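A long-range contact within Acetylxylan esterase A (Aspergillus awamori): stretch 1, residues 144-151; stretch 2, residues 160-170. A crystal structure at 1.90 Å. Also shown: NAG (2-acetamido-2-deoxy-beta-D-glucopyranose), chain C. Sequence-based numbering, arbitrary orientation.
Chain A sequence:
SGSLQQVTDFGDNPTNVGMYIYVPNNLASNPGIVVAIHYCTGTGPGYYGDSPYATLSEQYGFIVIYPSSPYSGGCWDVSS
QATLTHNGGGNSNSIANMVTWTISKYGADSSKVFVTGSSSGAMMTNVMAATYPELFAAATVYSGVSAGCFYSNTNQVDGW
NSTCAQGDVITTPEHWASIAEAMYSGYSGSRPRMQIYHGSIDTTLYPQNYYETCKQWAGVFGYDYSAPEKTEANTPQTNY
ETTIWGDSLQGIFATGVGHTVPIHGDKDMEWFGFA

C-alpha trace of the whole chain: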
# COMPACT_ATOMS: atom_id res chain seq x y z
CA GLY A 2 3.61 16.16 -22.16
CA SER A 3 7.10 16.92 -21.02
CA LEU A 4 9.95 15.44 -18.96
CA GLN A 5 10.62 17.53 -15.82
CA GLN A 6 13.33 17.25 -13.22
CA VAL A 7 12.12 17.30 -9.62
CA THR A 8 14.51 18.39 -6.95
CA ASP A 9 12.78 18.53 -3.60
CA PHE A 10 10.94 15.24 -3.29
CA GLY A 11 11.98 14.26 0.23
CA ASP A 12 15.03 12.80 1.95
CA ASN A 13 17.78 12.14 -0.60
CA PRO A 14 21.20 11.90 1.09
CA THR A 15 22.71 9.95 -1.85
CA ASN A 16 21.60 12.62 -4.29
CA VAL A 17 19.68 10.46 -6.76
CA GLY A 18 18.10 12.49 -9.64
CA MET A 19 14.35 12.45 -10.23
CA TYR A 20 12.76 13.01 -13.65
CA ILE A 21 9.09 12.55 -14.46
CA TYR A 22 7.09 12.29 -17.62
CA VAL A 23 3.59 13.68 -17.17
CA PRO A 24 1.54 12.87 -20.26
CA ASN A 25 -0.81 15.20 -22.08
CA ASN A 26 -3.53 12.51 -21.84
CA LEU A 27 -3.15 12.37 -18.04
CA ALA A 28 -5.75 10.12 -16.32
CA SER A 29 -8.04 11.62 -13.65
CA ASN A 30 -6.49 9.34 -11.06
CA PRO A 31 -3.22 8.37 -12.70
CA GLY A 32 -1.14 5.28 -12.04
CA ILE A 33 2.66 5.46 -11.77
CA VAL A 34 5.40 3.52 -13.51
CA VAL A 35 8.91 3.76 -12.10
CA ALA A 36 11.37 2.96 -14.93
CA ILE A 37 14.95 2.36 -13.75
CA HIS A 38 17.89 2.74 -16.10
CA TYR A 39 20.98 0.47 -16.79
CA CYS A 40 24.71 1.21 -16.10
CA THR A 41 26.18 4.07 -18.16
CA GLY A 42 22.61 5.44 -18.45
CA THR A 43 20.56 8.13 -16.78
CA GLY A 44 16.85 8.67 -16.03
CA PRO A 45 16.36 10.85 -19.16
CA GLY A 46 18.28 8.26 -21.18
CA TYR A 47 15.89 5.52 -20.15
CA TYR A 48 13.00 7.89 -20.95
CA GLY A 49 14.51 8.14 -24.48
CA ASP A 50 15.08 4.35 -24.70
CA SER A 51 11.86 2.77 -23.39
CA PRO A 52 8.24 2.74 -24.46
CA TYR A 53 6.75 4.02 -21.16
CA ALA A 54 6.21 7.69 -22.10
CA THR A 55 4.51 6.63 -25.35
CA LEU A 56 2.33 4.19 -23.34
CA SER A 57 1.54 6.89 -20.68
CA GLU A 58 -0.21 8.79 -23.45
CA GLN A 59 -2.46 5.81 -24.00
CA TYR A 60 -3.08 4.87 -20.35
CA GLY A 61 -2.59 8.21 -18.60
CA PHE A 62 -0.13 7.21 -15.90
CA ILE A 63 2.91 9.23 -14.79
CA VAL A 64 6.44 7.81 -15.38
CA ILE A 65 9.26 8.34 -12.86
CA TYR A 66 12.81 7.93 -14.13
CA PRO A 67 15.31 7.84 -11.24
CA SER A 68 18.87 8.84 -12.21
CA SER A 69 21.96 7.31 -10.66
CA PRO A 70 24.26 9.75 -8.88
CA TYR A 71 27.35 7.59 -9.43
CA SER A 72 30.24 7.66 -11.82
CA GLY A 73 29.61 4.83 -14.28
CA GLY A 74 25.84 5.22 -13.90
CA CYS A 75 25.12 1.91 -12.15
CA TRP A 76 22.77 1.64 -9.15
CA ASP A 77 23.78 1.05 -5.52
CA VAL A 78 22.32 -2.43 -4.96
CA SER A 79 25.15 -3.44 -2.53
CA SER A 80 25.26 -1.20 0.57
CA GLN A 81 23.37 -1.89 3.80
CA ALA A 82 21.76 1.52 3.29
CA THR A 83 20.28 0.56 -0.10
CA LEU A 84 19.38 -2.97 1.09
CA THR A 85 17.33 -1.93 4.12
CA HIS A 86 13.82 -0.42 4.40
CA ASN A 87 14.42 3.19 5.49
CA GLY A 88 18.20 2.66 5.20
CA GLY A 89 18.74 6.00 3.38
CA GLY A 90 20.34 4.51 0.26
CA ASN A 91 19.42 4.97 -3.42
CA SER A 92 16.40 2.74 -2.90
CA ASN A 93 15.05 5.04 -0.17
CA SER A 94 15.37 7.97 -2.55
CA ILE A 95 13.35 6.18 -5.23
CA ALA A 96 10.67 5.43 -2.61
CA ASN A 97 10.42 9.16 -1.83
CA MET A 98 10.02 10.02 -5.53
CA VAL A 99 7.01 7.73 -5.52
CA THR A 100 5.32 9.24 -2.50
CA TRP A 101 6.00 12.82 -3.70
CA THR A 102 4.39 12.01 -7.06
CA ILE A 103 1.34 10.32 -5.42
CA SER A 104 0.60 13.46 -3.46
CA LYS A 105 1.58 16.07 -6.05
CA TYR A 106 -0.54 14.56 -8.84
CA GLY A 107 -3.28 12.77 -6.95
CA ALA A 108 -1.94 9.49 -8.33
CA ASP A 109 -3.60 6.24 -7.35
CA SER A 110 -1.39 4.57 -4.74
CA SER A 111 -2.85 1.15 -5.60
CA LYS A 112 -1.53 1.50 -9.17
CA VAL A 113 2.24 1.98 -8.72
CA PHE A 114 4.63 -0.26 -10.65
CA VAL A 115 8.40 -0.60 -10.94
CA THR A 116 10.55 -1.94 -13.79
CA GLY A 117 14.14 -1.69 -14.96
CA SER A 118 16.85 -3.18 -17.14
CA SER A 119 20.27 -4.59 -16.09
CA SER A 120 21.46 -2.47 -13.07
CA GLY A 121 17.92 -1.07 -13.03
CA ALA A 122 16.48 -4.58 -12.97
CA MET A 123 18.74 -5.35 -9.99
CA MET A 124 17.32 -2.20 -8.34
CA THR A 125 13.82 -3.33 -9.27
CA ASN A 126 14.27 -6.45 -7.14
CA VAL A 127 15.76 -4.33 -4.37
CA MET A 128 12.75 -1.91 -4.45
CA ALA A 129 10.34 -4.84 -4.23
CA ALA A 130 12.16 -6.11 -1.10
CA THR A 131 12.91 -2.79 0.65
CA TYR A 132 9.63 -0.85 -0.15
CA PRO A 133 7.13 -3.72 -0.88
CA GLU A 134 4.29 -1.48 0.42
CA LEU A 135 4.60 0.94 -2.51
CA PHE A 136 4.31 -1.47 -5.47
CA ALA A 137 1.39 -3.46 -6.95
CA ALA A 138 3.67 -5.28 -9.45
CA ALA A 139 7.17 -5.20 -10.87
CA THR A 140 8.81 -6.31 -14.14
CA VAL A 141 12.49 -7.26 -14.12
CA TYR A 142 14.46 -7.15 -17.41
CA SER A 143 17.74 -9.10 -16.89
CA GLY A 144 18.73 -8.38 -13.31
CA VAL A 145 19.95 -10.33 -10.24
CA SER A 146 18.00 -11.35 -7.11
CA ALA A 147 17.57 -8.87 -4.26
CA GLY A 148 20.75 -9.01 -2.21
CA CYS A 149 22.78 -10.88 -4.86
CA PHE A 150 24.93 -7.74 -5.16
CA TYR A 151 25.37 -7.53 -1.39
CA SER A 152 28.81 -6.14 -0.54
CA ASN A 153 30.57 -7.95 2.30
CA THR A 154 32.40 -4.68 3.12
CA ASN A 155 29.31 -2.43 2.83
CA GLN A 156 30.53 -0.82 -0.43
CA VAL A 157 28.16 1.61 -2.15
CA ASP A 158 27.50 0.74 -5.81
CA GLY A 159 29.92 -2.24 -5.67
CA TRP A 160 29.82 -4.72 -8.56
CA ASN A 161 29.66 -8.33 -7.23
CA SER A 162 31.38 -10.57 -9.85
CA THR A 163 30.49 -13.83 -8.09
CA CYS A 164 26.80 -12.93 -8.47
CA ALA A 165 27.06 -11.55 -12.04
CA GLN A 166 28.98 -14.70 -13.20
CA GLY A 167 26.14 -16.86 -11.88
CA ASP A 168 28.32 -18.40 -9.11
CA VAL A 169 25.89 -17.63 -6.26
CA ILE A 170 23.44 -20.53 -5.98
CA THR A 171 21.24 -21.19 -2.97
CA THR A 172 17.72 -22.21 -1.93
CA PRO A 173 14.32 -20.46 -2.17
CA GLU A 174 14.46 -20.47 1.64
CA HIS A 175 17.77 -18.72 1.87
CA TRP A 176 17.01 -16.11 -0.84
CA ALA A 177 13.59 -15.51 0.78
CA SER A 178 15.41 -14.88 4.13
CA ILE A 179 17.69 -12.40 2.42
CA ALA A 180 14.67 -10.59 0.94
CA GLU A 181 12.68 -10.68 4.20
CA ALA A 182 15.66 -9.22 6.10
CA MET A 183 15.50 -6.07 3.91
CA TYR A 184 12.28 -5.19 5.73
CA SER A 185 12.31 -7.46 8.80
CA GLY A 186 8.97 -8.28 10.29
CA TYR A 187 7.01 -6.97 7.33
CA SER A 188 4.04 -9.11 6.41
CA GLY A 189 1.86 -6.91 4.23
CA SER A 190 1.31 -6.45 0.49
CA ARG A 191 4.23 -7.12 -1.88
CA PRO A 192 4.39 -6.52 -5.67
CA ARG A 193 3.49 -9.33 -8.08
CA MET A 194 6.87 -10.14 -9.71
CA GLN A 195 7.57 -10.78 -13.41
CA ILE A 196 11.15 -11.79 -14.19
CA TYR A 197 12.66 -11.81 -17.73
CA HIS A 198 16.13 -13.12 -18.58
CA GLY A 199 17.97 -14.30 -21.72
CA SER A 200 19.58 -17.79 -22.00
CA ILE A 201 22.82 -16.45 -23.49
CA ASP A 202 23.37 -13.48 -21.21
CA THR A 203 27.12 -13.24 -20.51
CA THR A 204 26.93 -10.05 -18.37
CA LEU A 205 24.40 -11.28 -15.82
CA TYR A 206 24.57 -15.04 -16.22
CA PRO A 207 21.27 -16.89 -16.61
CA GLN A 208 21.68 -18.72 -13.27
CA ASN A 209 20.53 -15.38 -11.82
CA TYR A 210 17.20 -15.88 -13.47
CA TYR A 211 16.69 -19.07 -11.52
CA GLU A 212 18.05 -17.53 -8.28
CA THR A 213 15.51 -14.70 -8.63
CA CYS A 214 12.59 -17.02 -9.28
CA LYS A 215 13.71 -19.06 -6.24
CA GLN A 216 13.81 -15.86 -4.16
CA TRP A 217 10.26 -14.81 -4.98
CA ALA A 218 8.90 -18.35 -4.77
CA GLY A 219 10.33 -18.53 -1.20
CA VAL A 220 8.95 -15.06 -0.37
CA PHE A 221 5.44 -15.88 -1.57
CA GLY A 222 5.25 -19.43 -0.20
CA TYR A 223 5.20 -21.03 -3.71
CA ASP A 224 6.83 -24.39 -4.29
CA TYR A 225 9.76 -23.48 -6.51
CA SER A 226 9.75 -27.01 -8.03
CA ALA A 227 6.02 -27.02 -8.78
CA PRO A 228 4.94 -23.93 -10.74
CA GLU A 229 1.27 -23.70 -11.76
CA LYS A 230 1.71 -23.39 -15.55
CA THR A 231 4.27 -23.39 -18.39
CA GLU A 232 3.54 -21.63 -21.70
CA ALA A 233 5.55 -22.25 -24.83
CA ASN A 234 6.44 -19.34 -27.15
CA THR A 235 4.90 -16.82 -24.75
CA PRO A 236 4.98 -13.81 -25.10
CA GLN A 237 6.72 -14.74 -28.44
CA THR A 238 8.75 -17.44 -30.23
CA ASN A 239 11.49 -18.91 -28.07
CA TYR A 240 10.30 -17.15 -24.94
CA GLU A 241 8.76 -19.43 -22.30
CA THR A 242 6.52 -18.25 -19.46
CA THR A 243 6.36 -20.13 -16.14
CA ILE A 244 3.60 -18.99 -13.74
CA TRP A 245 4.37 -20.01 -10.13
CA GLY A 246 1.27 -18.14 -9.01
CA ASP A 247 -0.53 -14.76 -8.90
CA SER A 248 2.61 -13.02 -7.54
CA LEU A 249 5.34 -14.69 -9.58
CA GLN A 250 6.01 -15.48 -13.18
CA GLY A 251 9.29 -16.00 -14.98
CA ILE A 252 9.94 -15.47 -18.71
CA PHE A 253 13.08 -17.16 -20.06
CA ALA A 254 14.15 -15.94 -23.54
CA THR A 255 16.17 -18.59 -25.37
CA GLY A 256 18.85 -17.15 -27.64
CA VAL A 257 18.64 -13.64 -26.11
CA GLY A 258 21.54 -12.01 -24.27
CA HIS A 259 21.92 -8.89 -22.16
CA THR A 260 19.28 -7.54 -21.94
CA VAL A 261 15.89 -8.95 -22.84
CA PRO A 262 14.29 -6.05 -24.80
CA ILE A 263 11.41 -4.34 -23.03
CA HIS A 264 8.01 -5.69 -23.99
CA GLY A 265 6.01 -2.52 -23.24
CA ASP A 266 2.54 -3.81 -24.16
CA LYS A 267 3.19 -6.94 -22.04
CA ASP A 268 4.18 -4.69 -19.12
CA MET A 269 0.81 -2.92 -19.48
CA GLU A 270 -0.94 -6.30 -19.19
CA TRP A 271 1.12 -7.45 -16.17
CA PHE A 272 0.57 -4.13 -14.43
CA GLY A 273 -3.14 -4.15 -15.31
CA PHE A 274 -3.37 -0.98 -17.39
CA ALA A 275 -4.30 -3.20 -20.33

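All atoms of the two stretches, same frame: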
# COMPACT_ATOMS: atom_id res chain seq x y z
N GLY A 144 18.09 -8.87 -14.51
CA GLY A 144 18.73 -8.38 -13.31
C GLY A 144 19.36 -9.53 -12.50
O GLY A 144 19.67 -10.60 -13.04
N VAL A 145 19.53 -9.29 -11.21
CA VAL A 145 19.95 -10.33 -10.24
C VAL A 145 19.03 -10.19 -9.04
O VAL A 145 18.38 -9.16 -8.88
CB VAL A 145 21.43 -10.23 -9.81
CG1 VAL A 145 22.35 -10.22 -11.01
CG2 VAL A 145 21.69 -9.03 -8.91
N SER A 146 18.94 -11.26 -8.24
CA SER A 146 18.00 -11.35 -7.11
C SER A 146 18.33 -10.24 -6.09
O SER A 146 19.43 -9.72 -6.08
CB SER A 146 18.08 -12.74 -6.46
OG SER A 146 19.42 -12.97 -6.01
N ALA A 147 17.34 -9.88 -5.27
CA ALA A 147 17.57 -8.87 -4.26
C ALA A 147 18.60 -9.41 -3.27
O ALA A 147 18.43 -10.49 -2.67
CB ALA A 147 16.26 -8.51 -3.54
N GLY A 148 19.68 -8.67 -3.13
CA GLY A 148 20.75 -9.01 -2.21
C GLY A 148 21.83 -9.87 -2.85
O GLY A 148 22.78 -10.18 -2.19
N CYS A 149 21.69 -10.21 -4.13
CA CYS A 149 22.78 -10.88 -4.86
C CYS A 149 24.01 -9.99 -5.02
O CYS A 149 25.15 -10.48 -5.10
CB CYS A 149 22.25 -11.40 -6.21
SG CYS A 149 23.28 -12.67 -7.04
N PHE A 150 23.81 -8.66 -5.06
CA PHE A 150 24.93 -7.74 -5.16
C PHE A 150 25.38 -7.21 -3.82
O PHE A 150 26.22 -6.30 -3.76
CB PHE A 150 24.66 -6.56 -6.13
CG PHE A 150 25.28 -6.73 -7.50
CD1 PHE A 150 25.30 -7.99 -8.14
CD2 PHE A 150 25.83 -5.64 -8.17
CE1 PHE A 150 25.84 -8.13 -9.41
CE2 PHE A 150 26.35 -5.77 -9.46
CZ PHE A 150 26.36 -7.03 -10.08
N TYR A 151 24.83 -7.77 -2.76
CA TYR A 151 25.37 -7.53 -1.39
C TYR A 151 26.89 -7.37 -1.42
O TYR A 151 27.62 -8.16 -2.05
CB TYR A 151 24.97 -8.69 -0.48
CG TYR A 151 25.63 -8.70 0.87
CD1 TYR A 151 25.12 -7.93 1.93
CD2 TYR A 151 26.76 -9.52 1.12
CE1 TYR A 151 25.70 -7.97 3.19
CE2 TYR A 151 27.36 -9.55 2.35
CZ TYR A 151 26.85 -8.81 3.39
OH TYR A 151 27.49 -8.88 4.59
N TRP A 160 30.15 -3.61 -7.66
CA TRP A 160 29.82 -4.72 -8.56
C TRP A 160 30.24 -6.03 -7.89
O TRP A 160 31.37 -6.14 -7.45
CB TRP A 160 30.55 -4.56 -9.92
CG TRP A 160 30.10 -5.57 -10.99
CD1 TRP A 160 30.66 -6.82 -11.25
CD2 TRP A 160 29.04 -5.42 -11.95
NE1 TRP A 160 29.98 -7.44 -12.27
CE2 TRP A 160 29.00 -6.61 -12.73
CE3 TRP A 160 28.11 -4.41 -12.20
CZ2 TRP A 160 28.08 -6.78 -13.76
CZ3 TRP A 160 27.19 -4.60 -13.20
CH2 TRP A 160 27.18 -5.78 -13.98
N ASN A 161 29.34 -6.99 -7.78
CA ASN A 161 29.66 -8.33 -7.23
C ASN A 161 29.81 -9.34 -8.39
O ASN A 161 28.84 -9.83 -8.91
CB ASN A 161 28.57 -8.78 -6.26
CG ASN A 161 28.89 -10.07 -5.51
OD1 ASN A 161 29.16 -11.12 -6.10
ND2 ASN A 161 28.82 -10.00 -4.18
N SER A 162 31.06 -9.59 -8.79
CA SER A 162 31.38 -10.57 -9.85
C SER A 162 30.88 -11.98 -9.60
O SER A 162 30.43 -12.64 -10.52
CB SER A 162 32.90 -10.62 -10.06
OG SER A 162 33.33 -9.37 -10.55
N THR A 163 30.95 -12.46 -8.36
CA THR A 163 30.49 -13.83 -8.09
C THR A 163 29.02 -13.97 -8.50
O THR A 163 28.59 -14.99 -9.08
CB THR A 163 30.63 -14.19 -6.60
OG1 THR A 163 31.89 -13.70 -6.10
CG2 THR A 163 30.60 -15.63 -6.43
N CYS A 164 28.23 -12.95 -8.13
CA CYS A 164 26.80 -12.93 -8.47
C CYS A 164 26.63 -12.83 -9.97
O CYS A 164 25.96 -13.67 -10.56
CB CYS A 164 26.09 -11.76 -7.76
SG CYS A 164 24.40 -11.54 -8.29
N ALA A 165 27.24 -11.83 -10.59
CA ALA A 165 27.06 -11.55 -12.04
C ALA A 165 27.45 -12.79 -12.89
O ALA A 165 26.79 -13.13 -13.89
CB ALA A 165 27.86 -10.35 -12.45
N GLN A 166 28.52 -13.47 -12.48
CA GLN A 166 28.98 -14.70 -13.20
C GLN A 166 28.05 -15.88 -13.04
O GLN A 166 28.21 -16.90 -13.75
CB GLN A 166 30.38 -15.11 -12.76
CG GLN A 166 31.50 -14.20 -13.23
CD GLN A 166 32.68 -14.25 -12.27
OE1 GLN A 166 32.79 -15.16 -11.42
NE2 GLN A 166 33.57 -13.26 -12.38
N GLY A 167 27.11 -15.80 -12.11
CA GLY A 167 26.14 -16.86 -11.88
C GLY A 167 26.65 -17.91 -10.89
O GLY A 167 26.15 -19.06 -10.87
N ASP A 168 27.66 -17.51 -10.09
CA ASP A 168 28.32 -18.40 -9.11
C ASP A 168 27.71 -18.39 -7.71
O ASP A 168 28.19 -19.10 -6.83
CB ASP A 168 29.83 -18.13 -9.07
CG ASP A 168 30.51 -18.51 -10.38
OD1 ASP A 168 30.05 -19.50 -10.96
OD2 ASP A 168 31.44 -17.82 -10.84
N VAL A 169 26.62 -17.62 -7.52
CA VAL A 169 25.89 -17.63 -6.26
C VAL A 169 24.58 -18.42 -6.41
O VAL A 169 23.59 -17.95 -7.02
CB VAL A 169 25.64 -16.19 -5.69
CG1 VAL A 169 24.97 -16.25 -4.32
CG2 VAL A 169 26.92 -15.35 -5.65
N ILE A 170 24.57 -19.62 -5.85
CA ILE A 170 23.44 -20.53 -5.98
C ILE A 170 23.02 -20.98 -4.59
O ILE A 170 23.85 -21.52 -3.80
CB ILE A 170 23.77 -21.78 -6.87
CG1 ILE A 170 24.22 -21.34 -8.26
CG2 ILE A 170 22.56 -22.69 -7.01
CD1 ILE A 170 25.19 -22.28 -8.97
C1 NAG C . 28.77 -11.20 -3.39
C2 NAG C . 29.39 -11.01 -2.00
C3 NAG C . 29.14 -12.22 -1.09
C4 NAG C . 27.66 -12.59 -1.03
C5 NAG C . 27.08 -12.67 -2.46
C6 NAG C . 25.58 -12.82 -2.42
C7 NAG C . 31.48 -9.74 -1.85
C8 NAG C . 32.95 -9.72 -2.17
N2 NAG C . 30.81 -10.82 -2.18
O3 NAG C . 29.67 -11.91 0.19
O4 NAG C . 27.39 -13.84 -0.42
O5 NAG C . 27.39 -11.55 -3.29
O6 NAG C . 25.13 -12.93 -3.76
O7 NAG C . 30.97 -8.75 -1.32

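At the centre of this contact lies a disulfide, Cys 149 SG to Cys 164 SG at 2.0 Å with a chi3 of 117°, and the apolar groups gather around it. Both cysteines use the t rotamer, but their CA-to-CB bonds differ: that of Cys 164 points toward stretch 1, that of Cys 149 sideways. Val 145 brings its CB within 3.6 Å of Cys 164 SG, a branched side chain filling space beside the sulfur, while Val 169 CB lies 4.4 Å from Cys 149 SG.

Phe 150 gives up more surface to the partner than any other residue, out of 385 Å² buried in all. Its CA-to-CB bond points sideways, yet a chi1 of -100°, between wells, carries the ring in among stretch 2. Cys 164 SG sits at the ring edge, 3.7 Å from Phe 150 CD1. Asn 161 CB lies over the face, 4.2 Å from the centroid of the Phe 150 ring, a CH-pi contact. Farther out, the edge of Phe 150 meets the face of Trp 160, with Phe 150 CE2 3.5 Å from Trp 160 CE3 and the planes at 77°. A flat aromatic thus serves several neighbours, each from a different direction.

Asn 161 turns the contact polar. As N-cap, its OD1 accepts from Cys 164 N at 2.9 Å, satisfying an amide of the first turn of the helix that carries the bridging cysteine. Its ND2 donates to Tyr 151 O at 3.1 Å and is also bonded to NAG C1 at 1.4 Å; glycosylation leaves that nitrogen one hydrogen to give. The sugar then reaches back across the contact, NAG O6 donating to Cys 149 O at 2.8 Å. One asparagine therefore caps a helix, ties down a carbonyl and anchors a glycan, its CB meanwhile packing on an aromatic face.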